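Local coordinates for protein pyridoxamine 5-phosphate-dependent dehydrase (PDB 3B8X) that catalyses the pyridoxal phosphate-dependent removal of the C3'-hydroxyl from GDP-4-keto-6-deoxy-D-mannose, a step in making the O-antigen sugar L-colitose, at residues Y94-Q98 against V346-F350; D81-P86 against S128-L133. The protein carries 1 engineered substitution. All coordinates share one frame; numbering follows the deposited sequence.

Both contacts belong to the large mixed sheet and the helices packed on it, the core of an aspartate aminotransferase-type fold, and their centres lie 14 Å apart. Strand 82-86 of contact 2 is followed, after a short loop, by helix 91-99 of contact 1, the first half of a beta-alpha-beta crossover to strand 103-107. Along the chain the segments alternate: 81-86, 94-98, 128-133, then 346-350 far downstream. Contact 2 joins neighbouring strands inside the sheet, whereas contact 1 fastens the covering helix to the turn before strand 351-354 and also touches the second subunit. Together they tie sheet, helix and turn, meeting where Tyr94 OH hydrogen-bonds Pro86 O at 2.7 Å and Leu97 CD1 packs on Val85 CG1.

Contact 1 (Y94-Q98 against V346-F350); sequences YYPLQ and VLKYF
Gln98 NE2 donates to the backbone oxygen of Tyr349 at 3.2 Å, the one hydrogen bond between these segments. The N-H...O angle of 143° is bent, and the donor stands above the carbonyl plane. It links helix 91-99, the crossover helix of a beta-alpha-beta unit in the aminotransferase fold, to a type I beta turn, Leu347 to Phe350, that leads into strand 351-354. A glutamine suits this partly exposed place because its aliphatic stem and its amide do different work. With CG anti to the backbone N (chi1 180°), the stem runs out across Phe350, and the bend at chi2 turns the amide back to the carbonyl. Gln98 CB sits over the centre of the Phe350 ring, a CH-pi contact 3.6 Å from the centroid and 12° off the normal. On the opposite face of that ring lies Leu347 CD2, offset toward the rim, so a flat phenyl fills the layer between a helix and its own turn. The leading atom, Phe350 CZ, approaches Tyr94 O obliquely at 3.5 Å. Tyr95 brings its ring edge rather than its face: CE1 meets Val346 CG1 at 3.7 Å. The second subunit also reaches this contact: Tyr95 OH bonds His217 O of that subunit, and Tyr349 meets its Phe71 edge-to-face. Tyr94 CB also approaches the phenyl tip, 4.1 Å from Phe350 CZ.

Contact 2 (D81-P86 against S128-L133); sequences DEIIVP and STKAIL
Glu82 reaches from strand 82-86 to Ser128 and Thr129 of the segment leading along its parallel neighbour, strand 129-135, in the large sheet of the aminotransferase fold. Its CB lies 3.2 Å from Ser128 O, and the chain then extends with CG anti to the backbone N (chi1 -178°), carrying the carboxylate past Ser128 to Thr129. OE1 accepts a weak bond from Ser128 OG, whose proton may instead go to Thr126 OG1. OE2 receives Thr129 OG1 at a modelled 2.5 Å, short enough to make the exact length doubtful. A salt bridge from OE2 to Lys105 on strand 103-107 probably offsets the charge of this buried acid. Glu82 O also accepts from both Lys130 N, at 2.8 Å, and Ala131 N, at 3.1 Å, and the parallel ladder continues with Ile84 N to Ala131 O. Ala131 stands beside Ile83 on the same face; its small methyl suits the place because Ile83 CD1 comes to 3.3 Å of Ala131 CB, tighter than usual contact, and also touches Leu133 CB. Leu133 N bonds Ile84 O at 2.9 Å, but Pro86 has no N-H for the next rung: its CD lies 3.3 Å from Leu133 O, which has no hydrogen-bond partner in the model.

Contact 1 (Y94-Q98 against V346-F350)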
# COMPACT_ATOMS: atom_id res chain seq x y z
N TYR B 94 -4.67 9.88 10.27
CA TYR B 94 -6.14 10.01 10.21
C TYR B 94 -6.99 9.16 9.23
O TYR B 94 -8.11 8.72 9.56
CB TYR B 94 -6.46 11.49 9.94
CG TYR B 94 -5.84 12.40 10.97
CD1 TYR B 94 -6.20 12.31 12.31
CD2 TYR B 94 -4.86 13.31 10.60
CE1 TYR B 94 -5.58 13.12 13.25
CE2 TYR B 94 -4.27 14.15 11.51
CZ TYR B 94 -4.65 14.07 12.83
OH TYR B 94 -4.02 14.90 13.75
N TYR B 95 -6.50 8.96 8.01
CA TYR B 95 -7.31 8.29 6.98
C TYR B 95 -7.82 6.90 7.32
O TYR B 95 -8.98 6.57 7.02
CB TYR B 95 -6.63 8.32 5.60
CG TYR B 95 -6.20 9.70 5.04
CD1 TYR B 95 -6.91 10.89 5.29
CD2 TYR B 95 -5.06 9.80 4.26
CE1 TYR B 95 -6.49 12.11 4.74
CE2 TYR B 95 -4.65 11.00 3.71
CZ TYR B 95 -5.35 12.15 3.97
OH TYR B 95 -4.93 13.31 3.35
N PRO B 96 -6.92 6.04 7.81
CA PRO B 96 -7.34 4.66 8.10
C PRO B 96 -8.53 4.74 9.07
O PRO B 96 -9.35 3.85 9.16
CB PRO B 96 -6.11 4.03 8.78
CG PRO B 96 -4.93 4.89 8.35
CD PRO B 96 -5.50 6.28 8.10
N LEU B 97 -8.64 5.82 9.83
CA LEU B 97 -9.70 5.88 10.82
C LEU B 97 -10.98 6.01 10.08
O LEU B 97 -11.95 5.29 10.33
CB LEU B 97 -9.46 7.06 11.77
CG LEU B 97 -8.13 7.13 12.53
CD1 LEU B 97 -8.19 8.27 13.53
CD2 LEU B 97 -7.81 5.80 13.26
N GLN B 98 -10.98 6.88 9.08
CA GLN B 98 -12.19 7.10 8.30
C GLN B 98 -12.41 5.91 7.40
O GLN B 98 -13.54 5.61 7.04
CB GLN B 98 -11.97 8.28 7.37
CG GLN B 98 -13.17 8.63 6.46
CD GLN B 98 -13.15 7.90 5.12
OE1 GLN B 98 -12.13 7.36 4.67
NE2 GLN B 98 -14.33 7.83 4.49
N VAL B 346 -11.21 17.04 3.28
CA VAL B 346 -11.03 15.66 3.71
C VAL B 346 -12.04 15.29 4.79
O VAL B 346 -12.58 14.16 4.85
CB VAL B 346 -9.59 15.56 4.32
CG1 VAL B 346 -9.38 14.33 5.15
CG2 VAL B 346 -8.56 15.64 3.25
N LEU B 347 -12.29 16.26 5.66
CA LEU B 347 -13.15 16.04 6.81
C LEU B 347 -14.58 15.73 6.46
O LEU B 347 -15.28 15.05 7.21
CB LEU B 347 -13.04 17.18 7.82
CG LEU B 347 -11.70 17.03 8.53
CD1 LEU B 347 -11.34 18.26 9.40
CD2 LEU B 347 -11.81 15.76 9.35
N LYS B 348 -14.99 16.20 5.29
CA LYS B 348 -16.34 15.89 4.87
C LYS B 348 -16.62 14.41 4.74
O LYS B 348 -17.80 14.02 4.73
CB LYS B 348 -16.76 16.65 3.61
CG LYS B 348 -16.03 16.31 2.31
CD LYS B 348 -16.92 16.79 1.15
CE LYS B 348 -16.21 16.88 -0.19
NZ LYS B 348 -17.00 17.72 -1.13
N TYR B 349 -15.57 13.60 4.70
CA TYR B 349 -15.74 12.16 4.55
C TYR B 349 -15.67 11.45 5.90
O TYR B 349 -15.85 10.23 5.98
CB TYR B 349 -14.69 11.59 3.59
CG TYR B 349 -14.65 12.29 2.25
CD1 TYR B 349 -13.67 13.19 1.95
CD2 TYR B 349 -15.60 12.02 1.26
CE1 TYR B 349 -13.61 13.81 0.70
CE2 TYR B 349 -15.57 12.67 0.00
CZ TYR B 349 -14.56 13.57 -0.26
OH TYR B 349 -14.56 14.20 -1.50
N PHE B 350 -15.40 12.22 6.94
CA PHE B 350 -15.28 11.67 8.29
C PHE B 350 -16.55 11.77 9.12
O PHE B 350 -17.35 12.68 8.93
CB PHE B 350 -14.22 12.46 9.07
CG PHE B 350 -12.81 12.05 8.79
CD1 PHE B 350 -12.29 12.17 7.52
CD2 PHE B 350 -12.00 11.55 9.81
CE1 PHE B 350 -10.97 11.80 7.27
CE2 PHE B 350 -10.67 11.14 9.56
CZ PHE B 350 -10.16 11.28 8.29

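Contact 2 (D81-P86 against S128-L133)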
# COMPACT_ATOMS: atom_id res chain seq x y z
N ASP B 81 -17.16 3.12 16.30
CA ASP B 81 -16.48 3.13 17.60
C ASP B 81 -15.67 4.42 17.78
O ASP B 81 -15.10 4.96 16.82
CB ASP B 81 -15.56 1.93 17.75
CG ASP B 81 -16.23 0.72 18.41
OD1 ASP B 81 -17.43 0.81 18.76
OD2 ASP B 81 -15.52 -0.29 18.61
N GLU B 82 -15.60 4.91 19.00
CA GLU B 82 -14.85 6.14 19.25
C GLU B 82 -13.35 6.00 19.49
O GLU B 82 -12.90 5.24 20.36
CB GLU B 82 -15.47 6.97 20.38
CG GLU B 82 -14.72 8.31 20.62
CD GLU B 82 -15.23 9.09 21.82
OE1 GLU B 82 -16.37 9.62 21.72
OE2 GLU B 82 -14.53 9.13 22.87
N ILE B 83 -12.59 6.78 18.71
CA ILE B 83 -11.13 6.86 18.82
C ILE B 83 -10.73 8.36 18.87
O ILE B 83 -11.21 9.19 18.07
CB ILE B 83 -10.36 6.06 17.70
CG1 ILE B 83 -8.85 6.18 17.88
CG2 ILE B 83 -10.69 6.58 16.31
CD1 ILE B 83 -8.07 4.90 17.61
N ILE B 84 -9.90 8.69 19.86
CA ILE B 84 -9.42 10.07 20.09
C ILE B 84 -8.01 10.15 19.48
O ILE B 84 -7.21 9.22 19.59
CB ILE B 84 -9.25 10.31 21.62
CG1 ILE B 84 -10.60 10.46 22.32
CG2 ILE B 84 -8.33 11.50 21.91
CD1 ILE B 84 -10.47 10.33 23.83
N VAL B 85 -7.71 11.26 18.82
CA VAL B 85 -6.39 11.48 18.23
C VAL B 85 -6.09 12.97 18.47
O VAL B 85 -7.04 13.78 18.57
CB VAL B 85 -6.45 11.38 16.69
CG1 VAL B 85 -6.60 9.95 16.25
CG2 VAL B 85 -7.58 12.24 16.15
N PRO B 86 -4.80 13.33 18.50
CA PRO B 86 -4.41 14.76 18.60
C PRO B 86 -4.75 15.45 17.28
O PRO B 86 -4.97 14.81 16.24
CB PRO B 86 -2.89 14.69 18.79
CG PRO B 86 -2.50 13.42 18.08
CD PRO B 86 -3.62 12.45 18.43
N SER B 128 -17.64 6.10 26.03
CA SER B 128 -17.80 5.76 24.63
C SER B 128 -16.44 5.68 23.95
O SER B 128 -16.32 5.14 22.86
CB SER B 128 -18.71 6.78 23.94
OG SER B 128 -18.09 8.05 23.78
N THR B 129 -15.41 6.14 24.66
CA THR B 129 -14.04 6.12 24.15
C THR B 129 -13.54 4.69 24.13
O THR B 129 -13.43 4.05 25.18
CB THR B 129 -13.10 6.98 25.00
OG1 THR B 129 -13.59 8.33 25.03
CG2 THR B 129 -11.71 6.94 24.41
N LYS B 130 -13.23 4.20 22.92
CA LYS B 130 -12.77 2.84 22.69
C LYS B 130 -11.24 2.74 22.50
O LYS B 130 -10.62 1.71 22.81
CB LYS B 130 -13.42 2.29 21.41
CG LYS B 130 -14.88 2.00 21.52
CD LYS B 130 -15.15 1.04 22.68
CE LYS B 130 -16.63 0.96 23.04
NZ LYS B 130 -17.03 -0.41 23.48
N ALA B 131 -10.64 3.82 22.00
CA ALA B 131 -9.22 3.82 21.74
C ALA B 131 -8.61 5.21 21.80
O ALA B 131 -9.29 6.22 21.63
CB ALA B 131 -8.98 3.23 20.34
N ILE B 132 -7.31 5.25 21.94
CA ILE B 132 -6.59 6.50 21.93
C ILE B 132 -5.39 6.28 21.01
O ILE B 132 -4.49 5.49 21.32
CB ILE B 132 -6.07 6.88 23.33
CG1 ILE B 132 -7.18 6.74 24.37
CG2 ILE B 132 -5.49 8.32 23.34
CD1 ILE B 132 -7.13 7.81 25.43
N LEU B 133 -5.39 6.96 19.87
CA LEU B 133 -4.28 6.86 18.92
C LEU B 133 -3.33 8.05 19.19
O LEU B 133 -3.52 9.17 18.72
CB LEU B 133 -4.79 6.89 17.48
CG LEU B 133 -3.68 6.96 16.43
CD1 LEU B 133 -2.67 5.83 16.63
CD2 LEU B 133 -4.22 6.96 15.03
O HOH W 1 -17.80 4.04 21.19